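Local coordinates for protein UDP-N-acetylglucosamine 3-dehydrogenase (Acidithiobacillus ferrooxidans, PDB 7BVJ) that oxidises the glucosamine 3-hydroxyl of UDP-N-acetylglucosamine to a ketone with NAD(+), a step towards the diamino sugar of lipid A in lipopolysaccharide, at residues G7-G12 with D55-E60; E37-V42 with C48-S53; V64-P69 with E78-A83. All coordinates share one frame; numbering follows the deposited sequence.

All three contacts lie in the NAD-binding Rossmann domain, on one parallel sheet, and each has residues in the dinucleotide pocket. Contacts 1 and 3 are centred about 8 Å apart and are stitched together by their neighbouring strands: Ile9 N lies 2.9 Å from Ser65 O, and Ile9 O 3.0 Å from Val67 N, both probable hydrogen bonds. Contact 2 is nested within the chain loop that contact 1 closes; their centres are about 9 Å apart, and Phe51 CD1 packs 3.4 Å from Leu57 N. Contacts 2 and 3 do not touch, their nearest atoms being about 8 Å apart. NAD links them: Gly10 and Gly12, Arg38, and Thr68 with Pro69 all border its adenosine half.

Contact 1: G7-G12 with D55-E60; sequences GVIGVG and DALLAE. With NAD (nicotinamide-adenine-dinucleotide), chain E.
Leu57 of helix 54-59 presses against the end of strand 5-9, with its two methyls shared among successive strand residues. At Gly7 the absence of a side chain matters: a CB built there would stand only 3.1 Å from Leu57 CD2, a tight fit. Val8 turns its own side chain to the other side of the sheet, onto Val31 and Val67, and meets the helix through its backbone, Val8 O lying 3.5 Å from Leu57 CD1. Leu57 reaches this far because its CG extends trans to its N (chi1 -176°), carrying both methyls toward the strand. Ile9 points at the helix and works in two directions. Its CG1 branch packs 4.1 Å from Leu57 CD2, the two side chains crossing obliquely, and its CD1 tip comes within 4.3 Å of Leu58 CD2. The other branch, CG2, approaches the adenine of NAD 4.0 Å from C2A. This is the first strand of a Rossmann fold, and the short axes of 7-9 and 55-59 run nearly antiparallel, at 157° and 9.2 Å apart. After Ile9 the chain enters a glycine-rich turn consistent with the GxGxxG motif of dinucleotide-binding proteins. Gly10 has a positive phi of 98°, and with its backbone so turned any side chain would collide with the carbonyl O of Ile9. Val11 N is hydrogen-bonded to Asp33 OD2, while OD1 of the same carboxylate holds NAD. At Gly12 a CB would fall just 1.9 Å from NAD O5B, and its backbone N lies 3.2 Å from the ribose O3B.

Contact 2: E37-V42 with C48-S53; sequences ERAAEV and CRAFPS. With NAD (nicotinamide-adenine-dinucleotide), chain E.
Ala39 and Ala50 meet through apolar contact, methyl to methyl, with their CB atoms 4.2 Å apart. Ala50 points its CB at helix 36-46, where it rests 3.7 Å from Ala39 O and 3.9 Å from Ala40 CA, so the methyl sits against the helix backbone as much as against a side chain. Ala43, one turn further along, adds to the same patch. Such small residues let the backbones come close: the CA atoms of Ala40 and Ala50 are 5.4 Å apart. No hydrogen bond crosses between 37-42 and 48-53.

The polar interactions lie away from this apolar patch. From the helix, Arg38 NH1 donates a hydrogen bond to NAD O3B at 2.9 Å, somewhat bent at 140°, and stands 3.2 Å from O2B, which lies in the guanidinium plane at its edge. A bend at chi3 (-68°) in an otherwise extended chain turns the group onto the ribose diol. A leucine in its place would probably leave O3B without this donor and loosen the hold on the adenosine ribose. Ser53, at the N-cap of helix 54-59, is hydrogen-bonded through OG to Ala56 N.

Flat groups also meet within 48-53: the Arg49 guanidinium lies over one face of the Phe51 ring, with Phe51 CE1 3.5 Å above the guanidinium plane and over its centre.

Strand 49-50, the edge of the parallel sheet, pairs through its backbone with strand 27-32, and helix 36-46 joins the two, a beta-alpha-beta crossover of the Rossmann fold.

Contact 3: V64-P69 with E78-A83; sequences VSIVTP and EVAMQA. With NAD (nicotinamide-adenine-dinucleotide), chain E.
The adenine of NAD has one face against Thr68 and Pro69, just beyond strand 63-66. Thr68 CG2 stands almost directly above N3A at 3.4 Å, while Pro69 CD sits against the C8A rim of the five-membered ring, 3.2 Å from C8A and displaced outward from the ring; both come from the same side of the base. This is the C-terminal end of the parallel strands of a Rossmann fold, where the loop following a strand receives the cofactor. The rotation of Thr68 (chi1 58°) turns its methyl to the base and its hydroxyl away from it, and OG1 is hydrogen-bonded to Thr72 OG1, which fixes that orientation. Pro69 O is also bonded to Thr72 OG1, so one hydroxyl secures both residues.

At its other end, 64-69 packs on helix 73-82 within the beta-alpha-beta unit that runs on into strand 86-90. No hydrogen bond joins 64-69 to 78-83; the contact is apolar, burying 70 Å² in all, and Val64 and Ala80 have CA atoms 8.0 Å apart. Ser65, between the two packing residues, looks to the opposite side of the sheet, where OG is bonded to Tyr22 OH and His18 ND1. Val64 and Ile66 point toward the helix and converge on a single methyl, with Leu58 and Cys87 also touching it: Ala80 CB lies 4.4 Å from Val64 CG2 and equally 4.4 Å from Ile66 CD1.

Contact 1: G7-G12 with D55-E60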
loop_
_atom_site.group_PDB
_atom_site.type_symbol
_atom_site.label_atom_id
_atom_site.label_comp_id
_atom_site.label_asym_id
_atom_site.label_seq_id
_atom_site.Cartn_x
_atom_site.Cartn_y
_atom_site.Cartn_z
ATOM N N GLY A 7 -15.361 5.553 11.318
ATOM C CA GLY A 7 -14.455 6.300 12.167
ATOM C C GLY A 7 -13.011 6.097 11.747
ATOM O O GLY A 7 -12.683 5.220 10.944
ATOM N N VAL A 8 -12.142 6.941 12.295
ATOM C CA VAL A 8 -10.705 6.827 12.093
ATOM C C VAL A 8 -10.028 6.837 13.453
ATOM O O VAL A 8 -10.309 7.699 14.291
ATOM C CB VAL A 8 -10.137 7.944 11.193
ATOM C CG1 VAL A 8 -8.632 7.760 11.001
ATOM C CG2 VAL A 8 -10.827 7.947 9.820
ATOM N N ILE A 9 -9.161 5.863 13.675
ATOM C CA ILE A 9 -8.343 5.752 14.874
ATOM C C ILE A 9 -6.933 6.150 14.469
ATOM O O ILE A 9 -6.269 5.423 13.719
ATOM C CB ILE A 9 -8.376 4.332 15.445
ATOM C CG1 ILE A 9 -9.818 3.957 15.825
ATOM C CG2 ILE A 9 -7.351 4.196 16.590
ATOM C CD1 ILE A 9 -10.012 2.483 16.133
ATOM N N GLY A 10 -6.498 7.326 14.915
ATOM C CA GLY A 10 -5.211 7.859 14.520
ATOM C C GLY A 10 -5.364 8.862 13.396
ATOM O O GLY A 10 -5.499 8.467 12.238
ATOM N N VAL A 11 -5.342 10.152 13.722
ATOM C CA VAL A 11 -5.609 11.204 12.750
ATOM C C VAL A 11 -4.435 12.164 12.608
ATOM O O VAL A 11 -4.619 13.376 12.483
ATOM C CB VAL A 11 -6.908 11.958 13.071
ATOM C CG1 VAL A 11 -8.095 11.145 12.558
ATOM C CG2 VAL A 11 -7.016 12.227 14.567
ATOM N N GLY A 12 -3.220 11.637 12.622
ATOM C CA GLY A 12 -2.095 12.439 12.185
ATOM C C GLY A 12 -2.169 12.776 10.706
ATOM O O GLY A 12 -3.267 12.926 10.156
ATOM N N ASP A 55 -12.653 3.140 22.745
ATOM C CA ASP A 55 -13.812 2.274 22.947
ATOM C C ASP A 55 -15.112 2.997 22.617
ATOM O O ASP A 55 -16.039 2.394 22.067
ATOM C CB ASP A 55 -13.832 1.734 24.379
ATOM C CG ASP A 55 -12.592 0.923 24.709
ATOM O OD1 ASP A 55 -12.102 1.038 25.852
ATOM O OD2 ASP A 55 -12.094 0.182 23.821
ATOM N N ALA A 56 -15.185 4.297 22.916
ATOM C CA ALA A 56 -16.404 5.051 22.649
ATOM C C ALA A 56 -16.563 5.335 21.165
ATOM O O ALA A 56 -17.692 5.389 20.653
ATOM C CB ALA A 56 -16.411 6.354 23.448
ATOM N N LEU A 57 -15.449 5.546 20.459
ATOM C CA LEU A 57 -15.489 5.514 19.001
ATOM C C LEU A 57 -16.079 4.194 18.515
ATOM O O LEU A 57 -17.048 4.175 17.758
ATOM C CB LEU A 57 -14.087 5.726 18.422
ATOM C CG LEU A 57 -14.002 5.816 16.886
ATOM C CD1 LEU A 57 -12.851 6.735 16.462
ATOM C CD2 LEU A 57 -13.831 4.459 16.268
ATOM N N LEU A 58 -15.496 3.074 18.947
ATOM C CA LEU A 58 -15.914 1.787 18.409
ATOM C C LEU A 58 -17.391 1.510 18.695
ATOM O O LEU A 58 -18.067 0.872 17.881
ATOM C CB LEU A 58 -15.012 0.681 18.957
ATOM C CG LEU A 58 -13.606 0.727 18.338
ATOM C CD1 LEU A 58 -12.618 -0.074 19.155
ATOM C CD2 LEU A 58 -13.629 0.238 16.870
ATOM N N ALA A 59 -17.915 2.006 19.822
ATOM C CA ALA A 59 -19.338 1.808 20.122
ATOM C C ALA A 59 -20.262 2.468 19.101
ATOM O O ALA A 59 -21.404 2.031 18.951
ATOM C CB ALA A 59 -19.672 2.335 21.525
ATOM N N GLU A 60 -19.801 3.497 18.390
ATOM C CA GLU A 60 -20.640 4.288 17.500
ATOM C C GLU A 60 -20.402 4.026 16.006
ATOM O O GLU A 60 -20.918 4.786 15.181
ATOM C CB GLU A 60 -20.439 5.786 17.778
ATOM C CG GLU A 60 -20.736 6.237 19.223
ATOM C CD GLU A 60 -22.148 6.786 19.429
ATOM O OE1 GLU A 60 -22.984 6.710 18.500
ATOM O OE2 GLU A 60 -22.424 7.304 20.535
HETATM P PA NAD E . 1.793 10.422 12.109
HETATM O O1A NAD E . 2.487 10.070 13.378
HETATM O O2A NAD E . 1.623 11.759 11.436
HETATM O O5B NAD E . 0.147 10.086 12.598
HETATM C C5B NAD E . 0.211 9.221 13.706
HETATM C C4B NAD E . -1.011 9.458 14.599
HETATM O O4B NAD E . -1.258 8.320 15.389
HETATM C C3B NAD E . -0.631 10.605 15.547
HETATM O O3B NAD E . -1.690 11.484 15.429
HETATM C C2B NAD E . -0.586 9.930 16.928
HETATM O O2B NAD E . -1.079 10.788 17.953
HETATM C C1B NAD E . -1.591 8.802 16.694
HETATM N N9A NAD E . -1.415 7.649 17.567
HETATM C C8A NAD E . -0.273 7.020 18.015
HETATM N N7A NAD E . -0.526 5.959 18.777
HETATM C C5A NAD E . -1.900 5.881 18.831
HETATM C C6A NAD E . -2.782 4.979 19.481
HETATM N N6A NAD E . -2.275 3.941 20.235
HETATM N N1A NAD E . -4.131 5.148 19.362
HETATM C C2A NAD E . -4.557 6.213 18.602
HETATM N N3A NAD E . -3.840 7.137 17.926
HETATM C C4A NAD E . -2.491 6.936 18.076
HETATM O O3 NAD E . 2.178 9.508 10.829
HETATM P PN NAD E . 1.193 9.421 9.568
HETATM O O1N NAD E . -0.293 9.648 9.678
HETATM O O2N NAD E . 2.143 9.813 8.487
HETATM O O5D NAD E . 1.161 7.672 9.168
#

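Contact 2: E37-V42 with C48-S53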
loop_
_atom_site.group_PDB
_atom_site.type_symbol
_atom_site.label_atom_id
_atom_site.label_comp_id
_atom_site.label_asym_id
_atom_site.label_seq_id
_atom_site.Cartn_x
_atom_site.Cartn_y
_atom_site.Cartn_z
ATOM N N GLU A 37 -5.699 17.155 21.563
ATOM C CA GLU A 37 -5.691 18.371 20.749
ATOM C C GLU A 37 -5.881 18.072 19.264
ATOM O O GLU A 37 -6.646 18.757 18.569
ATOM C CB GLU A 37 -4.361 19.095 20.958
ATOM C CG GLU A 37 -4.434 20.584 21.093
ATOM C CD GLU A 37 -3.169 21.133 21.706
ATOM O OE1 GLU A 37 -2.082 20.617 21.379
ATOM O OE2 GLU A 37 -3.251 22.067 22.521
ATOM N N ARG A 38 -5.175 17.056 18.761
ATOM C CA ARG A 38 -5.166 16.775 17.328
ATOM C C ARG A 38 -6.501 16.195 16.866
ATOM O O ARG A 38 -7.047 16.598 15.829
ATOM C CB ARG A 38 -4.003 15.831 17.010
ATOM C CG ARG A 38 -3.775 15.581 15.521
ATOM C CD ARG A 38 -2.521 14.736 15.314
ATOM N NE ARG A 38 -1.305 15.469 15.686
ATOM C CZ ARG A 38 -0.300 14.951 16.388
ATOM N NH1 ARG A 38 -0.356 13.686 16.803
ATOM N NH2 ARG A 38 0.756 15.702 16.678
ATOM N N ALA A 39 -7.032 15.227 17.619
ATOM C CA ALA A 39 -8.391 14.764 17.383
ATOM C C ALA A 39 -9.380 15.920 17.396
ATOM O O ALA A 39 -10.291 15.976 16.563
ATOM C CB ALA A 39 -8.788 13.732 18.440
ATOM N N ALA A 40 -9.235 16.837 18.358
ATOM C CA ALA A 40 -10.177 17.945 18.469
ATOM C C ALA A 40 -10.127 18.839 17.237
ATOM O O ALA A 40 -11.173 19.249 16.720
ATOM C CB ALA A 40 -9.904 18.751 19.739
ATOM N N GLU A 41 -8.930 19.137 16.729
ATOM C CA GLU A 41 -8.890 19.975 15.529
ATOM C C GLU A 41 -9.433 19.228 14.309
ATOM O O GLU A 41 -10.118 19.826 13.465
ATOM C CB GLU A 41 -7.479 20.491 15.268
ATOM C CG GLU A 41 -6.503 19.442 14.799
ATOM C CD GLU A 41 -5.054 19.868 14.935
ATOM O OE1 GLU A 41 -4.791 20.983 15.444
ATOM O OE2 GLU A 41 -4.174 19.069 14.550
ATOM N N VAL A 42 -9.151 17.924 14.195
ATOM C CA VAL A 42 -9.681 17.163 13.064
ATOM C C VAL A 42 -11.207 17.141 13.113
ATOM O O VAL A 42 -11.884 17.366 12.098
ATOM C CB VAL A 42 -9.085 15.741 13.038
ATOM C CG1 VAL A 42 -9.742 14.906 11.974
ATOM C CG2 VAL A 42 -7.578 15.798 12.780
ATOM N N CYS A 48 -17.285 16.410 12.867
ATOM C CA CYS A 48 -17.594 15.151 13.522
ATOM C C CYS A 48 -17.206 15.255 14.990
ATOM O O CYS A 48 -16.752 16.301 15.449
ATOM C CB CYS A 48 -16.860 14.007 12.823
ATOM S SG CYS A 48 -15.067 14.153 12.922
ATOM N N ARG A 49 -17.371 14.153 15.718
ATOM C CA ARG A 49 -16.981 14.094 17.122
ATOM C C ARG A 49 -15.481 13.854 17.261
ATOM O O ARG A 49 -14.848 13.244 16.402
ATOM C CB ARG A 49 -17.723 12.965 17.841
ATOM C CG ARG A 49 -18.827 13.418 18.792
ATOM C CD ARG A 49 -19.517 12.229 19.467
ATOM N NE ARG A 49 -18.957 11.932 20.785
ATOM C CZ ARG A 49 -19.430 10.999 21.608
ATOM N NH1 ARG A 49 -20.463 10.255 21.240
ATOM N NH2 ARG A 49 -18.857 10.794 22.788
ATOM N N ALA A 50 -14.915 14.341 18.358
ATOM C CA ALA A 50 -13.630 13.871 18.854
ATOM C C ALA A 50 -13.924 12.989 20.058
ATOM O O ALA A 50 -14.438 13.476 21.070
ATOM C CB ALA A 50 -12.711 15.034 19.235
ATOM N N PHE A 51 -13.607 11.671 19.945
ATOM C CA PHE A 51 -14.039 10.796 21.022
ATOM C C PHE A 51 -13.027 10.782 22.169
ATOM O O PHE A 51 -11.816 10.936 21.953
ATOM C CB PHE A 51 -14.240 9.376 20.508
ATOM C CG PHE A 51 -15.513 9.185 19.708
ATOM C CD1 PHE A 51 -16.657 8.688 20.308
ATOM C CD2 PHE A 51 -15.549 9.487 18.351
ATOM C CE1 PHE A 51 -17.840 8.501 19.565
ATOM C CE2 PHE A 51 -16.712 9.290 17.596
ATOM C CZ PHE A 51 -17.859 8.801 18.209
ATOM N N PRO A 52 -13.505 10.595 23.403
ATOM C CA PRO A 52 -12.593 10.570 24.550
ATOM C C PRO A 52 -11.843 9.262 24.719
ATOM O O PRO A 52 -10.950 9.202 25.568
ATOM C CB PRO A 52 -13.531 10.806 25.734
ATOM C CG PRO A 52 -14.814 10.174 25.287
ATOM C CD PRO A 52 -14.917 10.479 23.819
ATOM N N SER A 53 -12.175 8.217 23.967
ATOM C CA SER A 53 -11.450 6.952 24.056
ATOM C C SER A 53 -11.701 6.164 22.778
ATOM O O SER A 53 -12.663 6.426 22.050
ATOM C CB SER A 53 -11.875 6.128 25.277
ATOM O OG SER A 53 -13.191 5.628 25.102
HETATM P PA NAD E . 1.793 10.422 12.109
HETATM O O1A NAD E . 2.487 10.070 13.378
HETATM O O2A NAD E . 1.623 11.759 11.436
HETATM O O5B NAD E . 0.147 10.086 12.598
HETATM C C5B NAD E . 0.211 9.221 13.706
HETATM C C4B NAD E . -1.011 9.458 14.599
HETATM O O4B NAD E . -1.258 8.320 15.389
HETATM C C3B NAD E . -0.631 10.605 15.547
HETATM O O3B NAD E . -1.690 11.484 15.429
HETATM C C2B NAD E . -0.586 9.930 16.928
HETATM O O2B NAD E . -1.079 10.788 17.953
HETATM C C1B NAD E . -1.591 8.802 16.694
HETATM N N9A NAD E . -1.415 7.649 17.567
HETATM C C8A NAD E . -0.273 7.020 18.015
HETATM N N7A NAD E . -0.526 5.959 18.777
HETATM C C5A NAD E . -1.900 5.881 18.831
HETATM C C6A NAD E . -2.782 4.979 19.481
HETATM N N6A NAD E . -2.275 3.941 20.235
HETATM N N1A NAD E . -4.131 5.148 19.362
HETATM C C2A NAD E . -4.557 6.213 18.602
HETATM N N3A NAD E . -3.840 7.137 17.926
HETATM C C4A NAD E . -2.491 6.936 18.076
HETATM O O3 NAD E . 2.178 9.508 10.829
HETATM P PN NAD E . 1.193 9.421 9.568
HETATM O O1N NAD E . -0.293 9.648 9.678
HETATM O O2N NAD E . 2.143 9.813 8.487
HETATM O O5D NAD E . 1.161 7.672 9.168
#

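Contact 3: V64-P69 with E78-A83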
loop_
_atom_site.group_PDB
_atom_site.type_symbol
_atom_site.label_atom_id
_atom_site.label_comp_id
_atom_site.label_asym_id
_atom_site.label_seq_id
_atom_site.Cartn_x
_atom_site.Cartn_y
_atom_site.Cartn_z
ATOM N N VAL A 64 -13.759 1.179 10.698
ATOM C CA VAL A 64 -12.760 2.202 10.959
ATOM C C VAL A 64 -11.578 2.038 10.016
ATOM O O VAL A 64 -11.275 0.940 9.529
ATOM C CB VAL A 64 -12.256 2.175 12.417
ATOM C CG1 VAL A 64 -13.400 2.399 13.395
ATOM C CG2 VAL A 64 -11.547 0.857 12.683
ATOM N N SER A 65 -10.906 3.155 9.771
ATOM C CA SER A 65 -9.515 3.131 9.342
ATOM C C SER A 65 -8.594 3.248 10.560
ATOM O O SER A 65 -8.848 4.036 11.474
ATOM C CB SER A 65 -9.227 4.260 8.345
ATOM O OG SER A 65 -9.694 3.919 7.037
ATOM N N ILE A 66 -7.537 2.442 10.566
ATOM C CA ILE A 66 -6.510 2.454 11.607
ATOM C C ILE A 66 -5.241 3.009 10.979
ATOM O O ILE A 66 -4.623 2.368 10.112
ATOM C CB ILE A 66 -6.278 1.060 12.199
ATOM C CG1 ILE A 66 -7.466 0.654 13.068
ATOM C CG2 ILE A 66 -5.006 1.021 12.995
ATOM C CD1 ILE A 66 -7.539 -0.833 13.306
ATOM N N VAL A 67 -4.889 4.233 11.383
ATOM C CA VAL A 67 -3.784 4.970 10.786
ATOM C C VAL A 67 -2.803 5.390 11.880
ATOM O O VAL A 67 -2.302 6.521 11.884
ATOM C CB VAL A 67 -4.287 6.173 9.968
ATOM C CG1 VAL A 67 -3.220 6.578 8.954
ATOM C CG2 VAL A 67 -5.598 5.836 9.260
ATOM N N THR A 68 -2.601 4.517 12.860
ATOM C CA THR A 68 -1.657 4.722 13.947
ATOM C C THR A 68 -0.285 4.176 13.554
ATOM O O THR A 68 -0.130 3.574 12.486
ATOM C CB THR A 68 -2.203 4.046 15.199
ATOM O OG1 THR A 68 -2.414 2.654 14.921
ATOM C CG2 THR A 68 -3.535 4.715 15.629
ATOM N N PRO A 69 0.759 4.387 14.375
ATOM C CA PRO A 69 2.076 3.837 14.014
ATOM C C PRO A 69 2.030 2.320 13.929
ATOM O O PRO A 69 1.293 1.660 14.660
ATOM C CB PRO A 69 2.998 4.320 15.150
ATOM C CG PRO A 69 2.366 5.587 15.609
ATOM C CD PRO A 69 0.871 5.296 15.535
ATOM N N GLU A 78 -6.806 -5.346 17.178
ATOM C CA GLU A 78 -7.373 -6.332 18.087
ATOM C C GLU A 78 -8.558 -5.743 18.847
ATOM O O GLU A 78 -9.623 -6.371 18.941
ATOM C CB GLU A 78 -6.297 -6.827 19.054
ATOM C CG GLU A 78 -6.600 -8.164 19.687
ATOM C CD GLU A 78 -5.587 -8.549 20.749
ATOM O OE1 GLU A 78 -4.970 -7.637 21.368
ATOM O OE2 GLU A 78 -5.419 -9.767 20.965
ATOM N N VAL A 79 -8.397 -4.530 19.398
ATOM C CA VAL A 79 -9.515 -3.927 20.133
ATOM C C VAL A 79 -10.687 -3.656 19.190
ATOM O O VAL A 79 -11.855 -3.873 19.542
ATOM C CB VAL A 79 -9.072 -2.650 20.871
ATOM C CG1 VAL A 79 -10.277 -1.986 21.552
ATOM C CG2 VAL A 79 -7.999 -2.970 21.918
ATOM N N ALA A 80 -10.391 -3.213 17.964
ATOM C CA ALA A 80 -11.456 -2.852 17.038
ATOM C C ALA A 80 -12.233 -4.085 16.590
ATOM O O ALA A 80 -13.465 -4.050 16.507
ATOM C CB ALA A 80 -10.886 -2.094 15.843
ATOM N N MET A 81 -11.543 -5.201 16.361
ATOM C CA MET A 81 -12.243 -6.411 15.950
ATOM C C MET A 81 -12.957 -7.088 17.106
ATOM O O MET A 81 -13.944 -7.797 16.876
ATOM C CB MET A 81 -11.281 -7.402 15.301
ATOM C CG MET A 81 -10.873 -7.019 13.897
ATOM S SD MET A 81 -9.524 -8.045 13.291
ATOM C CE MET A 81 -9.287 -7.311 11.695
ATOM N N GLN A 82 -12.462 -6.928 18.337
ATOM C CA GLN A 82 -13.184 -7.480 19.480
ATOM C C GLN A 82 -14.555 -6.836 19.619
ATOM O O GLN A 82 -15.487 -7.459 20.138
ATOM C CB GLN A 82 -12.383 -7.286 20.768
ATOM C CG GLN A 82 -12.982 -8.018 21.948
ATOM C CD GLN A 82 -13.262 -9.475 21.626
ATOM O OE1 GLN A 82 -12.368 -10.203 21.194
ATOM N NE2 GLN A 82 -14.507 -9.908 21.829
ATOM N N ALA A 83 -14.686 -5.595 19.160
ATOM C CA ALA A 83 -15.936 -4.854 19.114
ATOM C C ALA A 83 -16.744 -5.113 17.840
ATOM O O ALA A 83 -17.668 -4.347 17.542
ATOM C CB ALA A 83 -15.650 -3.357 19.239
HETATM P PA NAD E . 1.793 10.422 12.109
HETATM O O1A NAD E . 2.487 10.070 13.378
HETATM O O2A NAD E . 1.623 11.759 11.436
HETATM O O5B NAD E . 0.147 10.086 12.598
HETATM C C5B NAD E . 0.211 9.221 13.706
HETATM C C4B NAD E . -1.011 9.458 14.599
HETATM O O4B NAD E . -1.258 8.320 15.389
HETATM C C3B NAD E . -0.631 10.605 15.547
HETATM O O3B NAD E . -1.690 11.484 15.429
HETATM C C2B NAD E . -0.586 9.930 16.928
HETATM O O2B NAD E . -1.079 10.788 17.953
HETATM C C1B NAD E . -1.591 8.802 16.694
HETATM N N9A NAD E . -1.415 7.649 17.567
HETATM C C8A NAD E . -0.273 7.020 18.015
HETATM N N7A NAD E . -0.526 5.959 18.777
HETATM C C5A NAD E . -1.900 5.881 18.831
HETATM C C6A NAD E . -2.782 4.979 19.481
HETATM N N6A NAD E . -2.275 3.941 20.235
HETATM N N1A NAD E . -4.131 5.148 19.362
HETATM C C2A NAD E . -4.557 6.213 18.602
HETATM N N3A NAD E . -3.840 7.137 17.926
HETATM C C4A NAD E . -2.491 6.936 18.076
HETATM O O3 NAD E . 2.178 9.508 10.829
HETATM P PN NAD E . 1.193 9.421 9.568
HETATM O O1N NAD E . -0.293 9.648 9.678
HETATM O O2N NAD E . 2.143 9.813 8.487
HETATM O O5D NAD E . 1.161 7.672 9.168
#